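Local coordinates for protein internalin (PDB 4FMZ) that probably takes part in adhesion to host cells or their invasion, as a leucine-rich-repeat protein of the Listeria internalin family, at residues A[24-27]-A[33-36]; A[60-65]-A[71-76]; A[212-217]-A[226-231]; A[281-286]-A[292-297]. All coordinates share one frame; numbering follows the deposited sequence.

Contact 1 (A[24-27]-A[33-36]); sequences GIRA and SVTD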
loop_
_atom_site.group_PDB
_atom_site.type_symbol
_atom_site.label_atom_id
_atom_site.label_comp_id
_atom_site.label_asym_id
_atom_site.label_seq_id
_atom_site.Cartn_x
_atom_site.Cartn_y
_atom_site.Cartn_z
ATOM N N GLY A 24 -13.519 -9.769 24.834
ATOM C CA GLY A 24 -13.335 -8.386 24.407
ATOM C C GLY A 24 -14.427 -7.458 24.891
ATOM O O GLY A 24 -14.153 -6.297 25.215
ATOM N N ILE A 25 -15.683 -7.959 24.918
ATOM C CA ILE A 25 -16.844 -7.224 25.432
ATOM C C ILE A 25 -16.672 -7.034 26.950
ATOM O O ILE A 25 -16.858 -5.922 27.447
ATOM C CB ILE A 25 -18.194 -7.926 25.055
ATOM C CG1 ILE A 25 -18.395 -7.984 23.512
ATOM C CG2 ILE A 25 -19.405 -7.252 25.732
ATOM C CD1 ILE A 25 -18.529 -6.620 22.765
ATOM N N ARG A 26 -16.301 -8.117 27.675
ATOM C CA ARG A 26 -16.041 -8.084 29.121
ATOM C C ARG A 26 -14.967 -7.042 29.442
ATOM O O ARG A 26 -15.182 -6.205 30.317
ATOM C CB ARG A 26 -15.603 -9.473 29.631
ATOM C CG ARG A 26 -15.413 -9.522 31.156
ATOM C CD ARG A 26 -14.239 -10.382 31.622
ATOM N NE ARG A 26 -12.933 -10.037 31.032
ATOM C CZ ARG A 26 -12.148 -9.024 31.406
ATOM N NH1 ARG A 26 -12.543 -8.182 32.350
ATOM N NH2 ARG A 26 -10.971 -8.840 30.830
ATOM N N ALA A 27 -13.843 -7.062 28.682
ATOM C CA ALA A 27 -12.712 -6.156 28.874
ATOM C C ALA A 27 -13.078 -4.695 28.607
ATOM O O ALA A 27 -12.711 -3.844 29.419
ATOM C CB ALA A 27 -11.538 -6.568 28.000
ATOM N N SER A 33 -16.460 -10.940 34.676
ATOM C CA SER A 33 -16.533 -12.224 33.972
ATOM C C SER A 33 -17.411 -12.147 32.721
ATOM O O SER A 33 -18.281 -11.285 32.635
ATOM C CB SER A 33 -17.109 -13.275 34.929
ATOM O OG SER A 33 -17.486 -14.496 34.311
ATOM N N VAL A 34 -17.215 -13.092 31.775
ATOM C CA VAL A 34 -18.038 -13.213 30.556
ATOM C C VAL A 34 -19.447 -13.732 30.929
ATOM O O VAL A 34 -20.359 -13.684 30.106
ATOM C CB VAL A 34 -17.378 -14.091 29.450
ATOM C CG1 VAL A 34 -16.089 -13.448 28.930
ATOM C CG2 VAL A 34 -17.130 -15.529 29.931
ATOM N N THR A 35 -19.628 -14.226 32.167
ATOM C CA THR A 35 -20.949 -14.687 32.634
ATOM C C THR A 35 -21.776 -13.501 33.163
ATOM O O THR A 35 -22.972 -13.668 33.429
ATOM C CB THR A 35 -20.831 -15.795 33.700
ATOM O OG1 THR A 35 -20.166 -15.283 34.852
ATOM C CG2 THR A 35 -20.122 -17.045 33.190
ATOM N N ASP A 36 -21.153 -12.311 33.316
ATOM C CA ASP A 36 -21.825 -11.112 33.825
ATOM C C ASP A 36 -22.872 -10.579 32.854
ATOM O O ASP A 36 -22.662 -10.578 31.636
ATOM C CB ASP A 36 -20.814 -9.994 34.138
ATOM C CG ASP A 36 -19.916 -10.257 35.328
ATOM O OD1 ASP A 36 -20.222 -11.185 36.119
ATOM O OD2 ASP A 36 -18.932 -9.513 35.499
#

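Contact 2 (A[60-65]-A[71-76]); sequences QGIEYL and LNLNGN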
loop_
_atom_site.group_PDB
_atom_site.type_symbol
_atom_site.label_atom_id
_atom_site.label_comp_id
_atom_site.label_asym_id
_atom_site.label_seq_id
_atom_site.Cartn_x
_atom_site.Cartn_y
_atom_site.Cartn_z
ATOM N N GLN A 60 -21.292 -13.244 16.011
ATOM C CA GLN A 60 -22.696 -13.220 16.442
ATOM C C GLN A 60 -22.784 -12.476 17.777
ATOM O O GLN A 60 -21.944 -12.699 18.666
ATOM C CB GLN A 60 -23.287 -14.640 16.542
ATOM C CG GLN A 60 -23.485 -15.295 15.168
ATOM C CD GLN A 60 -23.623 -16.794 15.257
ATOM O OE1 GLN A 60 -22.711 -17.511 15.674
ATOM N NE2 GLN A 60 -24.772 -17.305 14.858
ATOM N N GLY A 61 -23.741 -11.549 17.859
ATOM C CA GLY A 61 -23.976 -10.687 19.017
ATOM C C GLY A 61 -23.516 -9.262 18.803
ATOM O O GLY A 61 -24.058 -8.347 19.430
ATOM N N ILE A 62 -22.519 -9.048 17.898
ATOM C CA ILE A 62 -21.976 -7.711 17.609
ATOM C C ILE A 62 -23.062 -6.768 17.068
ATOM O O ILE A 62 -22.932 -5.549 17.217
ATOM C CB ILE A 62 -20.726 -7.755 16.687
ATOM C CG1 ILE A 62 -19.793 -6.566 17.006
ATOM C CG2 ILE A 62 -21.090 -7.838 15.174
ATOM C CD1 ILE A 62 -18.362 -6.735 16.574
ATOM N N GLU A 63 -24.152 -7.338 16.514
ATOM C CA GLU A 63 -25.277 -6.563 15.997
ATOM C C GLU A 63 -25.947 -5.688 17.101
ATOM O O GLU A 63 -26.651 -4.750 16.739
ATOM C CB GLU A 63 -26.313 -7.460 15.274
ATOM C CG GLU A 63 -27.033 -8.482 16.145
ATOM C CD GLU A 63 -26.340 -9.800 16.442
ATOM O OE1 GLU A 63 -25.162 -9.971 16.053
ATOM O OE2 GLU A 63 -26.978 -10.662 17.092
ATOM N N TYR A 64 -25.680 -5.943 18.421
ATOM C CA TYR A 64 -26.222 -5.142 19.539
ATOM C C TYR A 64 -25.424 -3.866 19.831
ATOM O O TYR A 64 -25.898 -2.981 20.566
ATOM C CB TYR A 64 -26.299 -5.967 20.818
ATOM C CG TYR A 64 -27.375 -7.018 20.755
ATOM C CD1 TYR A 64 -28.724 -6.671 20.841
ATOM C CD2 TYR A 64 -27.054 -8.360 20.591
ATOM C CE1 TYR A 64 -29.719 -7.639 20.826
ATOM C CE2 TYR A 64 -28.039 -9.337 20.561
ATOM C CZ TYR A 64 -29.371 -8.969 20.685
ATOM O OH TYR A 64 -30.352 -9.909 20.616
ATOM N N LEU A 65 -24.217 -3.776 19.255
ATOM C CA LEU A 65 -23.357 -2.607 19.410
ATOM C C LEU A 65 -23.762 -1.576 18.350
ATOM O O LEU A 65 -22.971 -1.225 17.481
ATOM C CB LEU A 65 -21.874 -3.039 19.283
ATOM C CG LEU A 65 -21.178 -3.520 20.567
ATOM C CD1 LEU A 65 -21.878 -4.726 21.195
ATOM C CD2 LEU A 65 -19.754 -3.875 20.294
ATOM N N LEU A 71 -14.196 -0.482 14.696
ATOM C CA LEU A 71 -14.101 -1.895 14.998
ATOM C C LEU A 71 -12.860 -2.486 14.378
ATOM O O LEU A 71 -12.697 -2.429 13.157
ATOM C CB LEU A 71 -15.363 -2.635 14.506
ATOM C CG LEU A 71 -15.344 -4.160 14.662
ATOM C CD1 LEU A 71 -15.313 -4.579 16.131
ATOM C CD2 LEU A 71 -16.515 -4.775 13.960
ATOM N N ASN A 72 -11.988 -3.058 15.224
ATOM C CA ASN A 72 -10.759 -3.698 14.790
ATOM C C ASN A 72 -10.783 -5.186 15.183
ATOM O O ASN A 72 -10.625 -5.533 16.357
ATOM C CB ASN A 72 -9.534 -2.976 15.370
ATOM C CG ASN A 72 -8.207 -3.607 15.031
ATOM O OD1 ASN A 72 -8.115 -4.669 14.407
ATOM N ND2 ASN A 72 -7.143 -2.988 15.495
ATOM N N LEU A 73 -10.953 -6.052 14.179
ATOM C CA LEU A 73 -10.972 -7.500 14.370
ATOM C C LEU A 73 -9.866 -8.157 13.530
ATOM O O LEU A 73 -10.018 -9.289 13.045
ATOM C CB LEU A 73 -12.346 -8.081 14.031
ATOM C CG LEU A 73 -13.500 -7.702 14.965
ATOM C CD1 LEU A 73 -14.806 -8.134 14.381
ATOM C CD2 LEU A 73 -13.324 -8.323 16.372
ATOM N N ASN A 74 -8.722 -7.461 13.433
ATOM C CA ASN A 74 -7.510 -7.923 12.743
ATOM C C ASN A 74 -7.012 -9.227 13.312
ATOM O O ASN A 74 -7.051 -9.396 14.534
ATOM C CB ASN A 74 -6.378 -6.908 12.949
ATOM C CG ASN A 74 -6.195 -5.911 11.871
ATOM O OD1 ASN A 74 -5.833 -6.251 10.743
ATOM N ND2 ASN A 74 -6.327 -4.648 12.234
ATOM N N GLY A 75 -6.509 -10.106 12.449
ATOM C CA GLY A 75 -5.876 -11.356 12.864
ATOM C C GLY A 75 -6.677 -12.342 13.695
ATOM O O GLY A 75 -6.205 -12.776 14.744
ATOM N N ASN A 76 -7.868 -12.740 13.230
ATOM C CA ASN A 76 -8.678 -13.755 13.911
ATOM C C ASN A 76 -8.977 -14.897 12.910
ATOM O O ASN A 76 -8.175 -15.114 11.996
ATOM C CB ASN A 76 -9.953 -13.135 14.505
ATOM C CG ASN A 76 -9.677 -12.260 15.690
ATOM O OD1 ASN A 76 -9.293 -12.738 16.749
ATOM N ND2 ASN A 76 -9.848 -10.960 15.536
#

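Contact 3 (A[212-217]-A[226-231]); sequences TDITPV and LKIGNN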
loop_
_atom_site.group_PDB
_atom_site.type_symbol
_atom_site.label_atom_id
_atom_site.label_comp_id
_atom_site.label_asym_id
_atom_site.label_seq_id
_atom_site.Cartn_x
_atom_site.Cartn_y
_atom_site.Cartn_z
ATOM N N THR A 212 5.347 -1.990 -19.289
ATOM C CA THR A 212 6.335 -1.657 -20.326
ATOM C C THR A 212 6.451 -0.147 -20.564
ATOM O O THR A 212 7.449 0.303 -21.132
ATOM C CB THR A 212 5.977 -2.347 -21.671
ATOM O OG1 THR A 212 4.657 -1.969 -22.068
ATOM C CG2 THR A 212 6.065 -3.859 -21.603
ATOM N N ASP A 213 5.399 0.615 -20.222
ATOM C CA ASP A 213 5.310 2.038 -20.515
ATOM C C ASP A 213 4.844 2.852 -19.302
ATOM O O ASP A 213 3.772 2.591 -18.756
ATOM C CB ASP A 213 4.339 2.223 -21.700
ATOM C CG ASP A 213 4.116 3.630 -22.236
ATOM O OD1 ASP A 213 4.798 4.565 -21.768
ATOM O OD2 ASP A 213 3.274 3.787 -23.142
ATOM N N ILE A 214 5.638 3.878 -18.923
ATOM C CA ILE A 214 5.305 4.754 -17.804
ATOM C C ILE A 214 4.886 6.173 -18.268
ATOM O O ILE A 214 4.909 7.097 -17.456
ATOM C CB ILE A 214 6.421 4.802 -16.725
ATOM C CG1 ILE A 214 7.815 5.150 -17.315
ATOM C CG2 ILE A 214 6.429 3.506 -15.914
ATOM C CD1 ILE A 214 8.826 5.700 -16.297
ATOM N N THR A 215 4.428 6.327 -19.537
ATOM C CA THR A 215 3.922 7.603 -20.058
ATOM C C THR A 215 2.864 8.240 -19.089
ATOM O O THR A 215 3.032 9.425 -18.779
ATOM C CB THR A 215 3.360 7.428 -21.481
ATOM O OG1 THR A 215 4.451 7.112 -22.344
ATOM C CG2 THR A 215 2.658 8.667 -22.007
ATOM N N PRO A 216 1.853 7.502 -18.527
ATOM C CA PRO A 216 0.872 8.164 -17.634
ATOM C C PRO A 216 1.466 8.842 -16.395
ATOM O O PRO A 216 0.848 9.766 -15.871
ATOM C CB PRO A 216 -0.059 7.023 -17.213
ATOM C CG PRO A 216 0.698 5.789 -17.505
ATOM C CD PRO A 216 1.459 6.094 -18.749
ATOM N N VAL A 217 2.660 8.421 -15.953
ATOM C CA VAL A 217 3.326 8.957 -14.757
ATOM C C VAL A 217 3.712 10.455 -14.980
ATOM O O VAL A 217 3.741 11.211 -14.006
ATOM C CB VAL A 217 4.532 8.067 -14.326
ATOM C CG1 VAL A 217 5.232 8.622 -13.096
ATOM C CG2 VAL A 217 4.079 6.628 -14.073
ATOM N N LEU A 226 8.341 7.067 -6.184
ATOM C CA LEU A 226 7.958 6.095 -7.197
ATOM C C LEU A 226 8.797 4.843 -7.013
ATOM O O LEU A 226 10.020 4.921 -7.032
ATOM C CB LEU A 226 8.110 6.674 -8.636
ATOM C CG LEU A 226 7.839 5.712 -9.817
ATOM C CD1 LEU A 226 6.369 5.324 -9.904
ATOM C CD2 LEU A 226 8.227 6.351 -11.127
ATOM N N LYS A 227 8.130 3.708 -6.794
ATOM C CA LYS A 227 8.737 2.385 -6.627
ATOM C C LYS A 227 8.100 1.486 -7.674
ATOM O O LYS A 227 6.915 1.184 -7.590
ATOM C CB LYS A 227 8.533 1.841 -5.193
ATOM C CG LYS A 227 9.073 2.742 -4.076
ATOM C CD LYS A 227 8.879 2.091 -2.702
ATOM C CE LYS A 227 9.410 2.949 -1.582
ATOM N NZ LYS A 227 8.542 4.127 -1.291
ATOM N N ILE A 228 8.852 1.133 -8.720
ATOM C CA ILE A 228 8.281 0.364 -9.821
ATOM C C ILE A 228 9.357 -0.596 -10.410
ATOM O O ILE A 228 9.427 -0.819 -11.620
ATOM C CB ILE A 228 7.660 1.376 -10.848
ATOM C CG1 ILE A 228 6.620 0.731 -11.793
ATOM C CG2 ILE A 228 8.700 2.263 -11.561
ATOM C CD1 ILE A 228 5.609 1.743 -12.466
ATOM N N GLY A 229 10.138 -1.209 -9.510
ATOM C CA GLY A 229 11.128 -2.216 -9.867
ATOM C C GLY A 229 10.462 -3.481 -10.390
ATOM O O GLY A 229 9.253 -3.659 -10.214
ATOM N N ASN A 230 11.233 -4.374 -11.024
ATOM C CA ASN A 230 10.736 -5.626 -11.615
ATOM C C ASN A 230 9.523 -5.404 -12.527
ATOM O O ASN A 230 8.406 -5.865 -12.253
ATOM C CB ASN A 230 10.420 -6.740 -10.622
ATOM C CG ASN A 230 10.700 -8.086 -11.314
ATOM O OD1 ASN A 230 10.268 -8.364 -12.445
ATOM N ND2 ASN A 230 11.473 -8.947 -10.709
ATOM N N ASN A 231 9.760 -4.686 -13.605
ATOM C CA ASN A 231 8.781 -4.443 -14.643
ATOM C C ASN A 231 9.532 -4.577 -15.971
ATOM O O ASN A 231 10.614 -5.179 -15.994
ATOM C CB ASN A 231 8.099 -3.091 -14.444
ATOM C CG ASN A 231 6.975 -3.173 -13.448
ATOM O OD1 ASN A 231 5.943 -3.768 -13.721
ATOM N ND2 ASN A 231 7.167 -2.642 -12.256
#

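Contact 4 (A[281-286]-A[292-297]); sequences SVLNNL and LFLNNN. With EDO (1,2-ethanediol), chain H.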
loop_
_atom_site.group_PDB
_atom_site.type_symbol
_atom_site.label_atom_id
_atom_site.label_comp_id
_atom_site.label_asym_id
_atom_site.label_seq_id
_atom_site.Cartn_x
_atom_site.Cartn_y
_atom_site.Cartn_z
ATOM N N SER A 281 26.737 10.331 -16.688
ATOM C CA SER A 281 27.230 11.714 -16.632
ATOM C C SER A 281 26.168 12.705 -16.109
ATOM O O SER A 281 26.538 13.687 -15.463
ATOM C CB SER A 281 27.783 12.168 -17.981
ATOM O OG SER A 281 26.850 11.946 -19.019
ATOM N N VAL A 282 24.866 12.413 -16.294
ATOM C CA VAL A 282 23.779 13.279 -15.790
ATOM C C VAL A 282 23.741 13.331 -14.235
ATOM O O VAL A 282 23.157 14.265 -13.679
ATOM C CB VAL A 282 22.374 12.921 -16.361
ATOM C CG1 VAL A 282 22.296 13.232 -17.856
ATOM C CG2 VAL A 282 21.995 11.463 -16.075
ATOM N N LEU A 283 24.375 12.359 -13.536
ATOM C CA LEU A 283 24.362 12.349 -12.071
ATOM C C LEU A 283 25.142 13.521 -11.450
ATOM O O LEU A 283 24.883 13.839 -10.290
ATOM C CB LEU A 283 24.857 11.010 -11.485
ATOM C CG LEU A 283 24.069 9.745 -11.872
ATOM C CD1 LEU A 283 24.619 8.519 -11.141
ATOM C CD2 LEU A 283 22.557 9.911 -11.633
ATOM N N ASN A 284 26.030 14.202 -12.204
ATOM C CA ASN A 284 26.779 15.341 -11.647
ATOM C C ASN A 284 25.830 16.462 -11.162
ATOM O O ASN A 284 26.217 17.235 -10.277
ATOM C CB ASN A 284 27.803 15.890 -12.644
ATOM C CG ASN A 284 27.238 16.796 -13.709
ATOM O OD1 ASN A 284 27.585 17.979 -13.784
ATOM N ND2 ASN A 284 26.348 16.274 -14.544
ATOM N N ASN A 285 24.597 16.525 -11.728
ATOM C CA ASN A 285 23.574 17.513 -11.367
ATOM C C ASN A 285 22.769 17.085 -10.129
ATOM O O ASN A 285 22.046 17.902 -9.555
ATOM C CB ASN A 285 22.608 17.741 -12.540
ATOM C CG ASN A 285 23.269 18.004 -13.867
ATOM O OD1 ASN A 285 23.135 17.220 -14.810
ATOM N ND2 ASN A 285 23.998 19.107 -13.970
ATOM N N LEU A 286 22.876 15.807 -9.710
ATOM C CA LEU A 286 22.089 15.301 -8.574
ATOM C C LEU A 286 22.922 15.179 -7.294
ATOM O O LEU A 286 22.911 14.147 -6.627
ATOM C CB LEU A 286 21.410 13.961 -8.920
ATOM C CG LEU A 286 20.667 13.840 -10.263
ATOM C CD1 LEU A 286 19.968 12.499 -10.356
ATOM C CD2 LEU A 286 19.669 14.968 -10.473
ATOM N N LEU A 292 22.444 5.551 -3.735
ATOM C CA LEU A 292 22.541 5.296 -5.166
ATOM C C LEU A 292 22.841 3.841 -5.412
ATOM O O LEU A 292 23.859 3.330 -4.942
ATOM C CB LEU A 292 23.629 6.207 -5.777
ATOM C CG LEU A 292 23.970 6.078 -7.267
ATOM C CD1 LEU A 292 22.755 6.367 -8.157
ATOM C CD2 LEU A 292 25.063 7.035 -7.621
ATOM N N PHE A 293 21.947 3.163 -6.143
ATOM C CA PHE A 293 22.112 1.740 -6.458
ATOM C C PHE A 293 22.318 1.586 -7.966
ATOM O O PHE A 293 21.390 1.788 -8.759
ATOM C CB PHE A 293 20.914 0.923 -5.953
ATOM C CG PHE A 293 20.705 1.033 -4.455
ATOM C CD1 PHE A 293 19.912 2.039 -3.918
ATOM C CD2 PHE A 293 21.340 0.162 -3.583
ATOM C CE1 PHE A 293 19.748 2.163 -2.535
ATOM C CE2 PHE A 293 21.179 0.288 -2.195
ATOM C CZ PHE A 293 20.376 1.277 -1.682
ATOM N N LEU A 294 23.564 1.271 -8.351
ATOM C CA LEU A 294 23.988 1.127 -9.740
ATOM C C LEU A 294 24.589 -0.252 -10.033
ATOM O O LEU A 294 25.158 -0.446 -11.104
ATOM C CB LEU A 294 25.002 2.232 -10.101
ATOM C CG LEU A 294 24.403 3.587 -10.510
ATOM C CD1 LEU A 294 25.458 4.668 -10.469
ATOM C CD2 LEU A 294 23.797 3.529 -11.902
ATOM N N ASN A 295 24.454 -1.209 -9.098
ATOM C CA ASN A 295 24.934 -2.591 -9.241
ATOM C C ASN A 295 24.268 -3.253 -10.453
ATOM O O ASN A 295 23.151 -2.878 -10.804
ATOM C CB ASN A 295 24.610 -3.400 -7.963
ATOM C CG ASN A 295 23.143 -3.335 -7.600
ATOM O OD1 ASN A 295 22.642 -2.303 -7.129
ATOM N ND2 ASN A 295 22.400 -4.377 -7.954
ATOM N N ASN A 296 24.942 -4.244 -11.072
ATOM C CA ASN A 296 24.405 -5.020 -12.204
ATOM C C ASN A 296 23.962 -4.130 -13.379
ATOM O O ASN A 296 22.829 -4.189 -13.861
ATOM C CB ASN A 296 23.269 -5.936 -11.724
ATOM C CG ASN A 296 23.777 -6.933 -10.720
ATOM O OD1 ASN A 296 23.735 -6.695 -9.521
ATOM N ND2 ASN A 296 24.395 -8.004 -11.186
ATOM N N ASN A 297 24.891 -3.291 -13.814
ATOM C CA ASN A 297 24.719 -2.407 -14.960
ATOM C C ASN A 297 25.928 -2.619 -15.856
ATOM O O ASN A 297 26.574 -3.657 -15.729
ATOM C CB ASN A 297 24.512 -0.951 -14.508
ATOM C CG ASN A 297 23.069 -0.680 -14.214
ATOM O OD1 ASN A 297 22.247 -0.661 -15.126
ATOM N ND2 ASN A 297 22.714 -0.534 -12.932
HETATM C C1 EDO H . 18.102 -4.876 -8.158
HETATM O O1 EDO H . 19.504 -4.884 -8.388
HETATM C C2 EDO H . 17.639 -3.434 -7.854
HETATM O O2 EDO H . 18.553 -2.866 -6.937
#

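Contact 1 (A[24-27]-A[33-36])
The helical backbone of 24-27 runs past the type I turn S33-D36, with the CA atoms of R26 and V34 5.7 Å apart where the two come nearest. R26 carries the contact, and it does so with its aliphatic part. Its CG stands anti to the backbone N (chi1 -176°), which sends the chain out toward the turn: CG comes 3.7 Å from S33 C, while CD lies 3.8 Å from S33 CA. Lower down, R26 CB rests against V34 CG1 at 4.1 Å. Bends at the next two torsions then carry the guanidinium to other partners, a salt bridge with E23 and a hydrogen bond to the carbonyl of K31. This is the helical cap of the internalins, the N-terminal domain related to EF-hands, and the contact sets the later part of helix 19-29 against the loop that leads into strand 37-38. The turn is braced from within. D36 N donates to S33 O (3.1 Å), and S33 N returns a bond to D36 OD2 (3.0 Å), which it meets from above the carboxylate plane. The hydroxyls S33 OG and T35 OG1 share a hydrogen bond of 2.8 Å.

Contact 2 (A[60-65]-A[71-76])
I62 and L71 meet tip to tip, and this is where the contact is tight. The end methyl I62 CD1 sits 3.8 Å from L71 CD1 and equally 3.8 Å from L71 CD2, so one methyl is set against the fork of the leucine. L71 offers that fork because its CG is anti to the backbone N (chi1 175°), pointing the branch inward from strand 70-72. L73 adds a looser touch, its CD1 lying 4.4 Å from I62 CD1. All three side chains are buried, and L49 of the preceding strand packs on both I62 and L71. The backbone carrying I62 is a short 3-10 turn, with G61 N bonded to E63 OE1 at 2.8 Å just ahead of it.

The far side of 71-76 is more open and is held by polar bonds. N72, on the opposite side of the strand from the leucines, makes an Asx turn: its OD1 accepts from N74 N at 3.0 Å and also from N74 ND2 at 2.8 Å, the latter donor standing above the carbonyl plane. N76 is buried instead. Its ND2 reaches L73 O at 3.0 Å and also V51 O, while its OD1 accepts from V56 N, so the amide is gripped at both ends. Across the two segments only methyl groups meet, without a hydrogen bond, which implies that burial of hydrocarbon joins the convex turn to the strand, while amide bonds fix the shape of the loop after it.

Contact 3 (A[212-217]-A[226-231])
In the leucine-rich-repeat solenoid the short parallel strands and the turns of the opposite wall are joined through a hydrophobic interior, and I214 with I228 and V217 with L226 are two pairs that span it here. The side chains of I214 and I228 cross obliquely, the branch methyl I214 CG2 lying 4.0 Å from the end methyl I228 CD1. I228 brings that methyl over by holding CG1 anti to the backbone N (chi1 -160°), stretching the chain away from its own backbone. One step along, V217 CG1 approaches L226 CD2 at 4.2 Å. Both pairs are buried, and F204 and L248 of the strands before and after pack on L226.

Each segment fixes its own shape with polar bonds. D213 OD1 accepts twice from T215: the backbone N at 2.9 Å, from above the carboxylate plane, which makes an Asx turn, and the hydroxyl OG1 at 2.6 Å through the syn lone pair. The turn that follows closes with V217 N to I214 O at 3.0 Å, presenting I214 and V217 to the interior. On the strand side the buried N231 directs its ND2 at I228 O (3.0 Å), which lies close to the plane of the amide although the donor stands above the carbonyl plane. That ND2 also reaches A206 O, N231 OD1 accepts from I211 N, and I228 O takes a further bond from N253 ND2. Such a run of buried asparagines linking successive turns is the asparagine ladder of leucine-rich repeats.

Contact 4 (A[281-286]-A[292-297])
Beside the leucines L283, L292 and L294, which meet across the contact, the flat groups are the ring of F293 on the strand and the amides of N295 and N297 in the loop after it. The amide of N295 donates twice through ND2: N296 OD1, 3.1 Å from N295 ND2, lies in the amide plane and is met on a lone pair, and the ethanediol O1 accepts from N295 ND2 at 3.0 Å. That diol, probably left from crystallisation, is also held by S274 and N271. The buried amide of N297 is turned so that L294 O lies in its plane, 3.1 Å from N297 ND2, although the donor rises above the carbonyl plane. The same nitrogen reaches V272 O, and N297 OD1 accepts from I277 N. On strand 291-293 the ring of F293 meets that of F317 edge-to-face.

The contact itself is aliphatic. L283 CD1 points between two leucines, 3.8 Å from L292 CD2 and 4.0 Å from L294 CD1, tip to tip with each. L283 has CG anti to its carbonyl carbon (chi1 -60°), and its extended chain drives that methyl inward from the 3-10 turn, which closes with L286 N to L283 O at 2.9 Å. L270 packs on L283 and L292, and I307 of helix 304-308 on L294. Leucines facing inward from strand and 3-10 turn, with a buried asparagine after the strand, are the signature of the leucine-rich-repeat solenoid.

How the contacts relate
The four contacts follow one another along the chain without overlapping. Contacts 1 and 2 are neighbours, their centres about 14 Å apart, and they touch: I25 CD1 lies 3.9 Å from L65 CD2, where the N-terminal cap packs on the start of the repeats. Contacts 2, 3 and 4 each join a turn to a strand of the same parallel array, so they sample the solenoid at successive points. Centres of contacts 2 and 3 stand about 40 Å apart, those of 3 and 4 about 18 Å, and contacts 1 and 4 about 61 Å, on opposite sides of the chain's centre. The ethanediol lies at contact 4, at the far end from the cap.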